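Endo-xylogalacturonan hydrolase A (Aspergillus tubingensis, PDB 4C2L) hydrolyses xylogalacturonan, a galacturonan backbone heavily substituted with xylose that is one component of the hairy regions of pectin. Local coordinates at residues I259-A264 and D292-A297; T332-D337 and K361-K366. One frame throughout, in Å; residues are numbered along the deposited sequence.

Both contacts join neighbouring turns of the right-handed parallel beta-helix at its corners and loops. Contact 1 is nearer the chain centre and half buried: six of its twelve touching residues are buried, and close to the predicted active site the segments pair backbone to backbone in register. Contact 2, farther out, is more exposed and joins irregular loops, where one carboxylate grips a beta turn. Backbone amides thus dominate contact 1, side-chain acceptor and proline packing contact 2. The two meet directly: S333 OG probably hydrogen-bonds D295 OD1 (2.7 Å) and S333 N probably hydrogen-bonds S294 O (2.9 Å), continuing the stack of turns.

Contact 1 (I259-A264 and D292-A297); sequences INSTKA and DNSDYA. With NAG (2-acetamido-2-deoxy-beta-D-glucopyranose), chain D.
N260 and D292 begin a ladder of backbone hydrogen bonds between two parallel segments. N260 N gives a nearly straight bond to D292 O (2.9 Å, 165°), D295 N reaches S261 O, and A264 N reaches Y296 O; the bond from Y296 N to T262 O is longer, at 3.2 Å. One rung uses a side chain: S261 N donates to S294 OG (3.1 Å), a hydroxyl that stands in for a carbonyl as acceptor and also makes a weak hydrogen bond to M258 O. In the conformer modelled here, S261 OG hydrogen-bonds S232 OG.

Among the side chains, N293 ND2 donates to N260 OD1 (2.9 Å) from above the carbonyl plane, the two amides being turned 75° apart. Both asparagines have positive phi, a backbone shape this residue tolerates well. N260, first residue of an N-S-T sequon, carries NAG through the covalent ND2-C1 bond, and a water bridges its OD1 to D292 OD1. D292 CG lies anti to its backbone N (chi1 176°), and the side chain crosses that of I259 at a slant, D292 OD2 being 3.9 Å from I259 CG2.

Packing is close elsewhere: D295 CB lies against T262 O (3.2 Å), while the small A264 lets its CB sit against A297 O (3.2 Å).

K263 leads away, its NZ hydrogen-bonded to H233 O and S236 OG; H233 is probably an active-site residue, and T262 packs on it. The strand 227-230 and the loop after it flank 259-264, and A264 and A297 rest on strand 279-294, at a corner of the beta-helix leading into strands 266-269 and 296-301.

Contact 2 (T332-D337 and K361-K366); sequences TSDKYD and KAPSGK
The carboxylate of D337 meets the turn at A362-S364 with its edge and one face. At the edge, each oxygen uses its syn lone pair: OD1 accepts from S364 OG (2.7 Å) and OD2 from S364 N (2.9 Å, 159°), a two-pronged grip that fixes the plane of the group. On the face, A362 CB stands over the carbon CG at 3.4 Å, a methyl with no further atoms resting directly against the carboxylate. CG lies anti to the backbone N (chi1 -166°), which carries the carboxylate toward the turn. The other flat group, the ring of Y336, has K335 CG over its centre on one face, while Y296 stacks on the opposite face.

P363 wedges between the carboxylates and the backbone of the other loop. Its CD touches T332 O and S333 O, both at 3.2 Å, and its CG meets D334 OD1 at 3.3 Å; lacking an N-H, it leaves D337 OD2 to the amide of S364.

In the right-handed parallel beta-helix of family 28, each loop rounds a corner between two faces of one turn (331-332 to 339-344, 350-358 to 368-372), and the two loops belong to neighbouring turns. The one backbone hydrogen bond between these segments, T332 N to K361 O (3.0 Å), lies where strand 331-332 ends.

Residues 362-365 form a type I beta turn closed by G365 N and A362 O. G365 has a positive phi (97°), easy for a residue without a side chain. S364 OG, besides donating to D337, accepts from K366 N in an ST turn. S333 OG accepts from K335 N in a second ST turn and is hydrogen-bonded to D295 OD1, while T332 OG1 packs on A362 CA. The ammonium of K366, 6.6 Å from D337 OD1 at NZ, may stabilise the carboxylate's charge a little without touching it.

Contact 1 (I259-A264 and D292-A297)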
ATOM      1  N   ILE A 259       2.229 -13.943   2.968  1.00 17.15           N
ATOM      2  CA  ILE A 259       2.585 -14.754   4.123  1.00 16.84           C
ATOM      3  C   ILE A 259       1.944 -14.155   5.372  1.00 16.68           C
ATOM      4  O   ILE A 259       2.089 -12.954   5.626  1.00 16.14           O
ATOM      5  CB  ILE A 259       4.127 -14.761   4.306  1.00 17.15           C
ATOM      6  CG1 ILE A 259       4.819 -15.286   3.040  1.00 17.89           C
ATOM      7  CG2 ILE A 259       4.504 -15.563   5.545  1.00 17.66           C
ATOM      8  CD1 ILE A 259       6.290 -14.920   2.922  1.00 19.96           C
ATOM      9  N   ASN A 260       1.226 -14.971   6.146  1.00 15.86           N
ATOM     10  CA  ASN A 260       0.656 -14.513   7.412  1.00 17.02           C
ATOM     11  C   ASN A 260      -0.159 -13.236   7.271  1.00 16.75           C
ATOM     12  O   ASN A 260      -0.109 -12.364   8.139  1.00 17.40           O
ATOM     13  CB  ASN A 260       1.775 -14.247   8.433  1.00 18.43           C
ATOM     14  CG  ASN A 260       2.447 -15.511   8.902  1.00 21.12           C
ATOM     15  OD1 ASN A 260       2.025 -16.615   8.566  1.00 20.32           O
ATOM     16  ND2 ASN A 260       3.517 -15.354   9.678  1.00 22.97           N
ATOM     17  N   SER A 261      -0.899 -13.116   6.174  1.00 16.55           N
ATOM     18  CA  SER A 261      -1.692 -11.927   5.924  0.50 16.15           C
ATOM     19  C   SER A 261      -3.164 -12.196   6.293  1.00 16.37           C
ATOM     20  O   SER A 261      -3.586 -13.357   6.383  1.00 16.65           O
ATOM     21  CB  SER A 261      -1.504 -11.477   4.467  0.50 15.99           C
ATOM     22  OG  SER A 261      -0.143 -11.069   4.237  0.50 14.89           O
ATOM     23  N   THR A 262      -3.937 -11.148   6.542  1.00 15.56           N
ATOM     24  CA  THR A 262      -5.345 -11.384   6.900  1.00 15.77           C
ATOM     25  C   THR A 262      -6.129 -11.880   5.685  1.00 16.26           C
ATOM     26  O   THR A 262      -7.052 -12.675   5.819  1.00 17.59           O
ATOM     27  CB  THR A 262      -6.031 -10.136   7.493  1.00 16.17           C
ATOM     28  OG1 THR A 262      -5.896  -9.047   6.579  1.00 16.00           O
ATOM     29  CG2 THR A 262      -5.428  -9.759   8.861  1.00 16.51           C
ATOM     30  N   LYS A 263      -5.776 -11.376   4.512  1.00 16.74           N
ATOM     31  CA  LYS A 263      -6.253 -11.914   3.229  1.00 16.48           C
ATOM     32  C   LYS A 263      -5.101 -11.771   2.262  1.00 15.73           C
ATOM     33  O   LYS A 263      -4.286 -10.855   2.393  1.00 16.67           O
ATOM     34  CB  LYS A 263      -7.511 -11.185   2.719  1.00 16.88           C
ATOM     35  CG  LYS A 263      -7.287  -9.724   2.325  1.00 17.44           C
ATOM     36  CD  LYS A 263      -8.566  -9.052   1.843  1.00 18.16           C
ATOM     37  CE  LYS A 263      -8.318  -7.625   1.350  1.00 19.07           C
ATOM     38  NZ  LYS A 263      -8.011  -6.695   2.467  1.00 19.61           N
ATOM     39  N   ALA A 264      -4.989 -12.685   1.308  1.00 14.76           N
ATOM     40  CA  ALA A 264      -3.974 -12.547   0.287  1.00 14.49           C
ATOM     41  C   ALA A 264      -4.379 -11.424  -0.667  1.00 13.89           C
ATOM     42  O   ALA A 264      -3.559 -10.631  -1.111  1.00 13.47           O
ATOM     43  CB  ALA A 264      -3.796 -13.852  -0.468  1.00 14.67           C
ATOM     44  N   ASP A 292       0.481 -18.352   1.991  1.00 23.56           N
ATOM     45  CA  ASP A 292       1.224 -19.054   3.033  1.00 22.92           C
ATOM     46  C   ASP A 292       0.701 -18.619   4.386  1.00 21.24           C
ATOM     47  O   ASP A 292       1.120 -17.595   4.928  1.00 20.36           O
ATOM     48  CB  ASP A 292       2.723 -18.768   2.882  1.00 25.18           C
ATOM     49  CG  ASP A 292       3.568 -19.383   3.996  1.00 27.26           C
ATOM     50  OD1 ASP A 292       3.019 -20.073   4.885  1.00 28.37           O
ATOM     51  OD2 ASP A 292       4.795 -19.131   3.984  1.00 30.11           O
ATOM     52  N   ASN A 293      -0.242 -19.391   4.922  1.00 19.90           N
ATOM     53  CA  ASN A 293      -0.785 -19.144   6.249  1.00 20.51           C
ATOM     54  C   ASN A 293      -1.536 -17.803   6.355  1.00 19.63           C
ATOM     55  O   ASN A 293      -1.592 -17.197   7.417  1.00 20.52           O
ATOM     56  CB  ASN A 293       0.336 -19.235   7.317  1.00 21.49           C
ATOM     57  CG  ASN A 293      -0.209 -19.424   8.711  1.00 23.53           C
ATOM     58  OD1 ASN A 293      -1.107 -20.232   8.925  1.00 23.13           O
ATOM     59  ND2 ASN A 293       0.327 -18.675   9.675  1.00 23.37           N
ATOM     60  N   SER A 294      -2.122 -17.351   5.247  1.00 19.18           N
ATOM     61  CA  SER A 294      -2.999 -16.176   5.275  1.00 18.33           C
ATOM     62  C   SER A 294      -4.423 -16.599   5.640  1.00 18.27           C
ATOM     63  O   SER A 294      -4.816 -17.731   5.361  1.00 19.26           O
ATOM     64  CB  SER A 294      -2.950 -15.464   3.934  1.00 18.36           C
ATOM     65  OG  SER A 294      -1.654 -14.905   3.747  1.00 19.28           O
ATOM     66  N   ASP A 295      -5.196 -15.724   6.274  1.00 17.61           N
ATOM     67  CA  ASP A 295      -6.500 -16.161   6.803  1.00 18.28           C
ATOM     68  C   ASP A 295      -7.529 -16.490   5.715  1.00 18.73           C
ATOM     69  O   ASP A 295      -8.268 -17.468   5.829  1.00 19.10           O
ATOM     70  CB  ASP A 295      -7.061 -15.169   7.819  1.00 18.92           C
ATOM     71  CG  ASP A 295      -6.117 -14.936   8.993  1.00 20.12           C
ATOM     72  OD1 ASP A 295      -5.413 -15.884   9.409  1.00 20.43           O
ATOM     73  OD2 ASP A 295      -6.082 -13.791   9.488  1.00 21.20           O
ATOM     74  N   TYR A 296      -7.583 -15.667   4.676  1.00 18.56           N
ATOM     75  CA  TYR A 296      -8.351 -15.968   3.473  1.00 17.94           C
ATOM     76  C   TYR A 296      -7.432 -15.822   2.281  1.00 17.86           C
ATOM     77  O   TYR A 296      -6.538 -14.965   2.271  1.00 18.20           O
ATOM     78  CB  TYR A 296      -9.498 -14.968   3.285  1.00 18.02           C
ATOM     79  CG  TYR A 296     -10.685 -15.084   4.208  1.00 18.41           C
ATOM     80  CD1 TYR A 296     -11.332 -16.307   4.417  1.00 18.51           C
ATOM     81  CD2 TYR A 296     -11.218 -13.945   4.809  1.00 18.23           C
ATOM     82  CE1 TYR A 296     -12.444 -16.388   5.245  1.00 19.33           C
ATOM     83  CE2 TYR A 296     -12.331 -14.016   5.630  1.00 19.23           C
ATOM     84  CZ  TYR A 296     -12.939 -15.242   5.836  1.00 18.86           C
ATOM     85  OH  TYR A 296     -14.043 -15.304   6.659  1.00 20.02           O
ATOM     86  N   ALA A 297      -7.673 -16.622   1.250  1.00 15.86           N
ATOM     87  CA  ALA A 297      -6.986 -16.466  -0.007  1.00 15.85           C
ATOM     88  C   ALA A 297      -7.566 -15.264  -0.752  1.00 15.86           C
ATOM     89  O   ALA A 297      -6.838 -14.505  -1.386  1.00 15.91           O
ATOM     90  CB  ALA A 297      -7.137 -17.723  -0.848  1.00 16.55           C
TER
HETATM   91  C1  NAG D 411       4.181 -16.522  10.192  1.00 28.15           C
HETATM   92  C2  NAG D 411       5.584 -16.194  10.678  1.00 31.72           C
HETATM   93  C3  NAG D 411       6.205 -17.360  11.451  1.00 33.82           C
HETATM   94  C4  NAG D 411       5.260 -17.854  12.537  1.00 34.94           C
HETATM   95  C5  NAG D 411       3.919 -18.188  11.879  1.00 35.18           C
HETATM   96  C6  NAG D 411       2.903 -18.729  12.878  1.00 35.59           C
HETATM   97  C7  NAG D 411       7.131 -14.876   9.328  1.00 33.37           C
HETATM   98  C8  NAG D 411       7.928 -14.894   8.059  1.00 33.12           C
HETATM   99  N2  NAG D 411       6.418 -15.973   9.523  1.00 32.81           N
HETATM  100  O3  NAG D 411       7.433 -16.928  11.998  1.00 35.63           O
HETATM  101  O4  NAG D 411       5.797 -18.999  13.178  1.00 39.37           O
HETATM  102  O5  NAG D 411       3.398 -17.010  11.264  1.00 31.33           O
HETATM  103  O6  NAG D 411       2.673 -17.748  13.861  1.00 40.19           O
HETATM  104  O7  NAG D 411       7.154 -13.921  10.111  1.00 35.39           O
HETATM  105  O   HOH W   1       3.735 -18.799   7.445  1.00 32.21           O

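Contact 2 (T332-D337 and K361-K366)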
ATOM      1  N   THR A 332      -4.138 -21.805   3.667  1.00 21.27           N
ATOM      2  CA  THR A 332      -4.577 -20.761   4.579  1.00 21.04           C
ATOM      3  C   THR A 332      -4.218 -21.118   6.026  1.00 21.40           C
ATOM      4  O   THR A 332      -3.718 -22.208   6.303  1.00 20.64           O
ATOM      5  CB  THR A 332      -6.090 -20.488   4.472  1.00 21.08           C
ATOM      6  OG1 THR A 332      -6.818 -21.719   4.609  1.00 21.21           O
ATOM      7  CG2 THR A 332      -6.438 -19.831   3.123  1.00 19.80           C
ATOM      8  N   SER A 333      -4.484 -20.186   6.932  1.00 21.36           N
ATOM      9  CA  SER A 333      -4.292 -20.390   8.357  1.00 22.33           C
ATOM     10  C   SER A 333      -5.413 -21.244   8.955  1.00 23.05           C
ATOM     11  O   SER A 333      -6.390 -21.566   8.275  1.00 22.28           O
ATOM     12  CB  SER A 333      -4.276 -19.037   9.064  1.00 22.15           C
ATOM     13  OG  SER A 333      -5.590 -18.516   9.150  1.00 21.81           O
ATOM     14  N   ASP A 334      -5.274 -21.567  10.241  1.00 24.49           N
ATOM     15  CA  ASP A 334      -6.309 -22.261  11.014  1.00 25.74           C
ATOM     16  C   ASP A 334      -7.553 -21.419  11.234  1.00 24.66           C
ATOM     17  O   ASP A 334      -8.612 -21.954  11.537  1.00 25.24           O
ATOM     18  CB  ASP A 334      -5.778 -22.628  12.409  1.00 28.82           C
ATOM     19  CG  ASP A 334      -4.684 -23.659  12.370  1.00 32.81           C
ATOM     20  OD1 ASP A 334      -4.691 -24.530  11.471  1.00 35.10           O
ATOM     21  OD2 ASP A 334      -3.810 -23.607  13.264  1.00 34.98           O
ATOM     22  N   LYS A 335      -7.427 -20.101  11.097  1.00 22.86           N
ATOM     23  CA  LYS A 335      -8.429 -19.199  11.637  1.00 22.17           C
ATOM     24  C   LYS A 335      -9.850 -19.467  11.135  1.00 22.42           C
ATOM     25  O   LYS A 335     -10.782 -19.535  11.932  1.00 22.65           O
ATOM     26  CB  LYS A 335      -8.062 -17.743  11.367  1.00 22.46           C
ATOM     27  CG  LYS A 335      -9.057 -16.780  11.980  1.00 23.50           C
ATOM     28  CD  LYS A 335      -8.619 -15.341  11.813  1.00 23.11           C
ATOM     29  CE  LYS A 335      -9.567 -14.429  12.568  1.00 23.92           C
ATOM     30  NZ  LYS A 335      -9.115 -13.024  12.420  1.00 24.39           N
ATOM     31  N   TYR A 336     -10.008 -19.580   9.819  1.00 21.72           N
ATOM     32  CA  TYR A 336     -11.345 -19.742   9.231  1.00 21.62           C
ATOM     33  C   TYR A 336     -11.594 -21.131   8.653  1.00 22.14           C
ATOM     34  O   TYR A 336     -12.673 -21.399   8.112  1.00 22.51           O
ATOM     35  CB  TYR A 336     -11.592 -18.682   8.156  1.00 21.11           C
ATOM     36  CG  TYR A 336     -11.598 -17.269   8.682  1.00 21.26           C
ATOM     37  CD1 TYR A 336     -12.536 -16.861   9.633  1.00 22.23           C
ATOM     38  CD2 TYR A 336     -10.672 -16.333   8.217  1.00 20.98           C
ATOM     39  CE1 TYR A 336     -12.549 -15.552  10.110  1.00 23.15           C
ATOM     40  CE2 TYR A 336     -10.681 -15.026   8.686  1.00 22.34           C
ATOM     41  CZ  TYR A 336     -11.613 -14.642   9.628  1.00 23.68           C
ATOM     42  OH  TYR A 336     -11.614 -13.344  10.088  1.00 25.04           O
ATOM     43  N   ASP A 337     -10.596 -22.004   8.769  1.00 22.68           N
ATOM     44  CA  ASP A 337     -10.699 -23.394   8.346  1.00 23.69           C
ATOM     45  C   ASP A 337     -12.114 -23.906   8.668  1.00 23.57           C
ATOM     46  O   ASP A 337     -12.557 -23.809   9.812  1.00 23.60           O
ATOM     47  CB  ASP A 337      -9.623 -24.207   9.079  1.00 23.68           C
ATOM     48  CG  ASP A 337      -9.398 -25.583   8.477  1.00 25.04           C
ATOM     49  OD1 ASP A 337     -10.345 -26.162   7.905  1.00 26.22           O
ATOM     50  OD2 ASP A 337      -8.257 -26.094   8.566  1.00 25.66           O
ATOM     51  N   LYS A 361      -5.972 -24.616  -0.129  1.00 23.53           N
ATOM     52  CA  LYS A 361      -6.638 -25.441   0.871  1.00 24.25           C
ATOM     53  C   LYS A 361      -6.431 -24.887   2.267  1.00 22.89           C
ATOM     54  O   LYS A 361      -5.437 -24.205   2.525  1.00 23.21           O
ATOM     55  CB  LYS A 361      -6.104 -26.879   0.796  1.00 26.25           C
ATOM     56  CG  LYS A 361      -6.568 -27.635  -0.443  1.00 30.27           C
ATOM     57  CD  LYS A 361      -5.822 -28.951  -0.615  1.00 34.18           C
ATOM     58  CE  LYS A 361      -6.635 -29.943  -1.440  1.00 37.64           C
ATOM     59  NZ  LYS A 361      -7.223 -29.337  -2.670  1.00 40.43           N
ATOM     60  N   ALA A 362      -7.369 -25.182   3.162  1.00 21.46           N
ATOM     61  CA  ALA A 362      -7.209 -24.912   4.582  1.00 21.75           C
ATOM     62  C   ALA A 362      -6.267 -25.996   5.166  1.00 22.65           C
ATOM     63  O   ALA A 362      -5.987 -26.974   4.486  1.00 22.56           O
ATOM     64  CB  ALA A 362      -8.563 -24.917   5.264  1.00 21.31           C
ATOM     65  N   PRO A 363      -5.742 -25.795   6.389  1.00 23.82           N
ATOM     66  CA  PRO A 363      -4.857 -26.809   6.994  1.00 24.87           C
ATOM     67  C   PRO A 363      -5.469 -28.223   7.058  1.00 26.60           C
ATOM     68  O   PRO A 363      -4.751 -29.206   6.868  1.00 28.57           O
ATOM     69  CB  PRO A 363      -4.612 -26.245   8.393  1.00 25.02           C
ATOM     70  CG  PRO A 363      -4.603 -24.759   8.154  1.00 23.67           C
ATOM     71  CD  PRO A 363      -5.752 -24.556   7.194  1.00 23.31           C
ATOM     72  N   SER A 364      -6.773 -28.305   7.306  1.00 27.72           N
ATOM     73  CA  SER A 364      -7.525 -29.572   7.295  1.00 28.75           C
ATOM     74  C   SER A 364      -7.547 -30.290   5.943  1.00 29.40           C
ATOM     75  O   SER A 364      -7.907 -31.469   5.869  1.00 30.29           O
ATOM     76  CB  SER A 364      -8.965 -29.309   7.714  1.00 29.17           C
ATOM     77  OG  SER A 364      -9.636 -28.530   6.723  1.00 28.41           O
ATOM     78  N   GLY A 365      -7.193 -29.580   4.875  1.00 29.03           N
ATOM     79  CA  GLY A 365      -7.281 -30.119   3.521  1.00 27.25           C
ATOM     80  C   GLY A 365      -8.565 -29.701   2.808  1.00 26.92           C
ATOM     81  O   GLY A 365      -8.686 -29.878   1.601  1.00 27.42           O
ATOM     82  N   LYS A 366      -9.519 -29.146   3.550  1.00 26.98           N
ATOM     83  CA  LYS A 366     -10.771 -28.663   2.957  1.00 29.23           C
ATOM     84  C   LYS A 366     -10.573 -27.316   2.258  1.00 29.07           C
ATOM     85  O   LYS A 366      -9.530 -26.673   2.442  1.00 28.06           O
ATOM     86  CB  LYS A 366     -11.864 -28.584   4.015  1.00 31.37           C
ATOM     87  CG  LYS A 366     -12.354 -29.964   4.428  1.00 33.91           C
ATOM     88  CD  LYS A 366     -13.102 -29.924   5.744  1.00 37.18           C
ATOM     89  CE  LYS A 366     -13.601 -31.312   6.108  1.00 38.86           C
ATOM     90  NZ  LYS A 366     -14.540 -31.247   7.263  1.00 41.32           N
TER